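Histidine acid phosphatase (Hafnia alvei, PDB 4ARU) belongs to branch 2 of the histidine phosphatase superfamily, whose members are built around a mixed beta sheet flanked by helices. Local coordinates at residues Thr322-Pro327 with Gly375-Asn380; Ala311-Met316 with Gly334-Glu339. All blocks are in the same frame, centred on the assembly; numbering follows the deposited sequence.

From the N terminus, helix 307-317 supplies the first half of interaction 2, and the chain then enters a loop whose residues 322-327 supply the first half of interaction 1. Strand 335-342 follows, and the segment 334-339, which runs into it from G334, closes interaction 2 across a short connection. The chain turns back through strand 348-356 and helix 359-363 before 375-380 closes interaction 1, a wider loop. The segments alternate, so the two contacts cross instead of nesting. Interaction 2 packs helix 307-317 on the mixed sheet and interaction 1 joins a loop to strand 375-378; they touch where L379 CD1 packs 3.6 Å from L336 CD2.

Interaction 1 of 2, residues Thr322-Pro327 with Gly375-Asn380; sequences TLPGQP and GSVRLN. With K (potassium ion), chain E.
In V377, CG2 lies anti to the carbonyl carbon and CG1 anti to the backbone N (chi1 175°), and it is CG2 that reaches the loop 322-327. In L323, chi1 of -55° sets CG beside the backbone N, and with CD1 extended anti to CA the other methyl, CD2, is turned to the strand although the first side-chain bond does not aim there. The two methyls, L323 CD2 and V377 CG2, meet at 3.8 Å. On the same methyl of V377 sits the proline ring: P324 CD comes to 3.7 Å from V377 CG2. The backbone takes part as well, T322 O lying 3.9 Å from V377 CG2.

A beta-branched valine suits an extended strand. Proline suits the second position of the type II turn from L323 to Q326, and G325 the third, where phi is positive (77°); the turn closes with Q326 N bonded to L323 O at 3.0 Å. Outside the pair, L323 rests on Y356 of strand 348-356, whose hydroxyl also bonds P324 O. At the far end of 375-380, N380 OD1 binds the potassium ion at 2.6 Å, with I381 O, C384 O, Q387 OE1 and two waters as the other ligands.

No hydrogen bond joins the two segments: they meet only by van der Waals contact at one valine methyl, while P324 O bonds elsewhere in the chain.

Interaction 2 of 2, residues Ala311-Met316 with Gly334-Glu339; sequences ANISGM and GALVFE
I313, on helix 307-317, packs onto L336 and F338 of strand 335-342, a helix laid against the mixed central sheet of this histidine phosphatase fold. All three side chains are buried, and the contact between them is wholly apolar. One branch does the work: I313 CG2 lies 3.8 Å from L336 CD1 and 3.9 Å from F338 CZ. Its chi1 of -66° puts CG2 anti to the backbone N. It meets the phenyl ring at the edge, near the ring plane, instead of lying over a face.

L336 and F338 are two residues apart on an extended strand and so project from the same side of the sheet, toward the helix. Isoleucine suits the place because its one CG2 methyl can touch the leucine and the ring edge together. The layer continues beyond them, with I313 also on L16 of strand 9-18 and on L275 of helix 264-282, and L336 on W321.

The strand's backbone polarity is met within the sheet, where L336 pairs with L16 and F338 with V14. On the helix, serine is suited to a buried place because its hydroxyl can bond a carbonyl of the preceding turn. S314 OG, which also bonds R262 NE, donates to A311 O at 2.8 Å, tilted 26° from the carbonyl plane and from the same face as G315 N, the second donor to that oxygen at 2.9 Å.

Interaction 1 of 2, residues Thr322-Pro327 with Gly375-Asn380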
loop_
_atom_site.group_PDB
_atom_site.type_symbol
_atom_site.label_atom_id
_atom_site.label_comp_id
_atom_site.label_asym_id
_atom_site.label_seq_id
_atom_site.Cartn_x
_atom_site.Cartn_y
_atom_site.Cartn_z
ATOM N N THR A 322 8.721 -1.543 -9.758
ATOM C CA THR A 322 7.610 -1.527 -10.722
ATOM C C THR A 322 7.090 -2.946 -10.798
ATOM O O THR A 322 7.840 -3.927 -10.737
ATOM C CB THR A 322 7.979 -0.999 -12.136
ATOM O OG1 THR A 322 6.791 -0.765 -12.910
ATOM C CG2 THR A 322 8.805 -1.969 -12.919
ATOM N N LEU A 323 5.774 -3.069 -10.852
ATOM C CA LEU A 323 5.149 -4.389 -10.817
ATOM C C LEU A 323 4.699 -4.844 -12.203
ATOM O O LEU A 323 3.781 -4.261 -12.791
ATOM C CB LEU A 323 3.940 -4.316 -9.890
ATOM C CG LEU A 323 4.241 -3.818 -8.485
ATOM C CD1 LEU A 323 2.939 -3.813 -7.662
ATOM C CD2 LEU A 323 5.294 -4.665 -7.770
ATOM N N PRO A 324 5.334 -5.914 -12.729
ATOM C CA PRO A 324 4.870 -6.424 -14.024
ATOM C C PRO A 324 3.371 -6.735 -14.007
ATOM O O PRO A 324 2.876 -7.360 -13.084
ATOM C CB PRO A 324 5.687 -7.716 -14.217
ATOM C CG PRO A 324 6.930 -7.405 -13.485
ATOM C CD PRO A 324 6.532 -6.635 -12.252
ATOM N N GLY A 325 2.667 -6.236 -15.004
ATOM C CA GLY A 325 1.238 -6.473 -15.129
ATOM C C GLY A 325 0.328 -5.684 -14.232
ATOM O O GLY A 325 -0.874 -5.853 -14.251
ATOM N N GLN A 326 0.900 -4.747 -13.493
ATOM C CA GLN A 326 0.120 -3.984 -12.493
ATOM C C GLN A 326 0.605 -2.531 -12.476
ATOM O O GLN A 326 1.642 -2.230 -11.852
ATOM C CB GLN A 326 0.261 -4.667 -11.141
ATOM C CG GLN A 326 -0.400 -3.943 -9.979
ATOM C CD GLN A 326 -1.838 -3.580 -10.280
ATOM O OE1 GLN A 326 -2.150 -2.445 -10.653
ATOM N NE2 GLN A 326 -2.742 -4.532 -10.092
ATOM N N PRO A 327 -0.140 -1.636 -13.105
ATOM C CA PRO A 327 0.294 -0.254 -13.195
ATOM C C PRO A 327 0.313 0.528 -11.880
ATOM O O PRO A 327 1.091 1.477 -11.796
ATOM C CB PRO A 327 -0.667 0.360 -14.194
ATOM C CG PRO A 327 -1.842 -0.472 -14.225
ATOM C CD PRO A 327 -1.426 -1.854 -13.795
ATOM N N GLY A 375 1.708 -12.239 -8.636
ATOM C CA GLY A 375 2.941 -11.543 -8.957
ATOM C C GLY A 375 3.771 -11.373 -7.714
ATOM O O GLY A 375 3.277 -11.288 -6.580
ATOM N N SER A 376 5.088 -11.338 -7.911
ATOM C CA SER A 376 6.001 -11.107 -6.794
ATOM C C SER A 376 7.261 -10.469 -7.350
ATOM O O SER A 376 7.796 -10.944 -8.336
ATOM C CB SER A 376 6.311 -12.411 -6.033
ATOM O OG SER A 376 7.147 -12.230 -4.890
ATOM N N VAL A 377 7.716 -9.396 -6.709
ATOM C CA VAL A 377 8.955 -8.724 -7.078
ATOM C C VAL A 377 9.854 -8.734 -5.854
ATOM O O VAL A 377 9.469 -8.240 -4.793
ATOM C CB VAL A 377 8.694 -7.286 -7.545
ATOM C CG1 VAL A 377 10.000 -6.554 -7.799
ATOM C CG2 VAL A 377 7.870 -7.311 -8.823
ATOM N N ARG A 378 11.053 -9.274 -5.993
ATOM C CA ARG A 378 12.025 -9.278 -4.927
ATOM C C ARG A 378 12.672 -7.893 -4.867
ATOM O O ARG A 378 13.093 -7.353 -5.891
ATOM C CB ARG A 378 13.087 -10.342 -5.204
ATOM C CG ARG A 378 13.791 -10.799 -3.942
ATOM C CD ARG A 378 14.425 -12.170 -4.110
ATOM N NE ARG A 378 15.407 -12.181 -5.180
ATOM C CZ ARG A 378 16.008 -13.267 -5.678
ATOM N NH1 ARG A 378 15.729 -14.480 -5.210
ATOM N NH2 ARG A 378 16.916 -13.138 -6.642
ATOM N N LEU A 379 12.779 -7.331 -3.684
ATOM C CA LEU A 379 13.248 -5.961 -3.500
ATOM C C LEU A 379 14.668 -5.811 -3.003
ATOM O O LEU A 379 15.146 -6.478 -2.066
ATOM C CB LEU A 379 12.308 -5.224 -2.525
ATOM C CG LEU A 379 10.837 -5.252 -2.962
ATOM C CD1 LEU A 379 9.966 -4.547 -1.908
ATOM C CD2 LEU A 379 10.637 -4.568 -4.288
ATOM N N ASN A 380 15.319 -4.824 -3.595
ATOM C CA ASN A 380 16.606 -4.344 -3.185
ATOM C C ASN A 380 16.434 -3.311 -2.095
ATOM O O ASN A 380 15.569 -2.440 -2.190
ATOM C CB ASN A 380 17.320 -3.677 -4.360
ATOM C CG ASN A 380 18.690 -3.157 -3.983
ATOM O OD1 ASN A 380 19.480 -3.889 -3.425
ATOM N ND2 ASN A 380 18.986 -1.902 -4.320
HETATM K K K E . 21.277 -3.892 -1.493
HETATM O O HOH W 1 23.012 -1.837 -1.951
HETATM O O HOH W 2 22.966 -5.388 -3.009
#

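Interaction 2 of 2, residues Ala311-Met316 with Gly334-Glu339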
loop_
_atom_site.group_PDB
_atom_site.type_symbol
_atom_site.label_atom_id
_atom_site.label_comp_id
_atom_site.label_asym_id
_atom_site.label_seq_id
_atom_site.Cartn_x
_atom_site.Cartn_y
_atom_site.Cartn_z
ATOM N N ALA A 311 3.783 2.804 0.992
ATOM C CA ALA A 311 4.658 3.834 0.389
ATOM C C ALA A 311 5.560 4.440 1.440
ATOM O O ALA A 311 6.757 4.681 1.179
ATOM C CB ALA A 311 3.824 4.891 -0.310
ATOM N N ASN A 312 5.044 4.675 2.643
ATOM C CA ASN A 312 5.898 5.206 3.701
ATOM C C ASN A 312 7.067 4.262 4.018
ATOM O O ASN A 312 8.202 4.674 4.149
ATOM C CB ASN A 312 5.126 5.393 5.015
ATOM C CG ASN A 312 4.029 6.456 4.972
ATOM O OD1 ASN A 312 3.097 6.373 5.807
ATOM N ND2 ASN A 312 4.122 7.467 4.127
ATOM N N ILE A 313 6.768 2.982 4.150
ATOM C CA ILE A 313 7.794 1.981 4.480
ATOM C C ILE A 313 8.795 1.912 3.350
ATOM O O ILE A 313 9.998 1.845 3.597
ATOM C CB ILE A 313 7.150 0.617 4.780
ATOM C CG1 ILE A 313 6.321 0.717 6.063
ATOM C CG2 ILE A 313 8.198 -0.497 4.800
ATOM C CD1 ILE A 313 7.104 0.978 7.293
ATOM N N SER A 314 8.310 1.964 2.116
ATOM C CA SER A 314 9.224 1.974 0.971
ATOM C C SER A 314 10.159 3.178 1.015
ATOM O O SER A 314 11.327 3.041 0.738
ATOM C CB SER A 314 8.428 1.827 -0.301
ATOM O OG SER A 314 7.960 3.011 -0.752
ATOM N N GLY A 315 9.663 4.361 1.347
ATOM C CA GLY A 315 10.509 5.530 1.427
ATOM C C GLY A 315 11.534 5.441 2.541
ATOM O O GLY A 315 12.701 5.830 2.358
ATOM N N MET A 316 11.132 4.919 3.706
ATOM C CA MET A 316 12.048 4.778 4.838
ATOM C C MET A 316 13.207 3.830 4.527
ATOM O O MET A 316 14.335 4.105 4.931
ATOM C CB MET A 316 11.335 4.293 6.094
ATOM C CG MET A 316 10.327 5.271 6.619
ATOM S SD MET A 316 9.504 4.673 8.109
ATOM C CE MET A 316 10.727 4.978 9.305
ATOM N N GLY A 334 -2.207 -5.657 -2.541
ATOM C CA GLY A 334 -0.750 -5.821 -2.687
ATOM C C GLY A 334 -0.073 -5.646 -1.352
ATOM O O GLY A 334 -0.517 -4.852 -0.535
ATOM N N ALA A 335 0.993 -6.390 -1.110
ATOM C CA ALA A 335 1.577 -6.388 0.183
ATOM C C ALA A 335 3.104 -6.471 0.131
ATOM O O ALA A 335 3.653 -7.215 -0.729
ATOM C CB ALA A 335 1.048 -7.541 0.991
ATOM N N LEU A 336 3.757 -5.790 1.070
ATOM C CA LEU A 336 5.141 -6.052 1.338
ATOM C C LEU A 336 5.226 -7.258 2.258
ATOM O O LEU A 336 4.682 -7.259 3.403
ATOM C CB LEU A 336 5.814 -4.882 2.042
ATOM C CG LEU A 336 6.030 -3.647 1.183
ATOM C CD1 LEU A 336 6.463 -2.488 2.080
ATOM C CD2 LEU A 336 7.048 -3.970 0.082
ATOM N N VAL A 337 5.954 -8.254 1.835
ATOM C CA VAL A 337 6.126 -9.481 2.576
ATOM C C VAL A 337 7.566 -9.532 3.008
ATOM O O VAL A 337 8.480 -9.727 2.199
ATOM C CB VAL A 337 5.760 -10.715 1.741
ATOM C CG1 VAL A 337 5.956 -11.983 2.552
ATOM C CG2 VAL A 337 4.319 -10.598 1.192
ATOM N N PHE A 338 7.754 -9.416 4.297
ATOM C CA PHE A 338 9.065 -9.477 4.945
ATOM C C PHE A 338 9.266 -10.862 5.530
ATOM O O PHE A 338 8.442 -11.318 6.331
ATOM C CB PHE A 338 9.201 -8.462 6.074
ATOM C CG PHE A 338 9.117 -7.042 5.656
ATOM C CD1 PHE A 338 7.903 -6.402 5.464
ATOM C CD2 PHE A 338 10.295 -6.278 5.634
ATOM C CE1 PHE A 338 7.867 -5.094 5.094
ATOM C CE2 PHE A 338 10.243 -4.922 5.313
ATOM C CZ PHE A 338 9.005 -4.354 5.007
ATOM N N GLU A 339 10.337 -11.555 5.143
ATOM C CA GLU A 339 10.591 -12.941 5.528
ATOM C C GLU A 339 11.851 -12.987 6.332
ATOM O O GLU A 339 12.897 -12.507 5.884
ATOM C CB GLU A 339 10.739 -13.820 4.302
ATOM C CG GLU A 339 9.454 -13.898 3.511
ATOM C CD GLU A 339 9.486 -14.797 2.288
ATOM O OE1 GLU A 339 10.564 -15.198 1.819
ATOM O OE2 GLU A 339 8.369 -15.079 1.786
#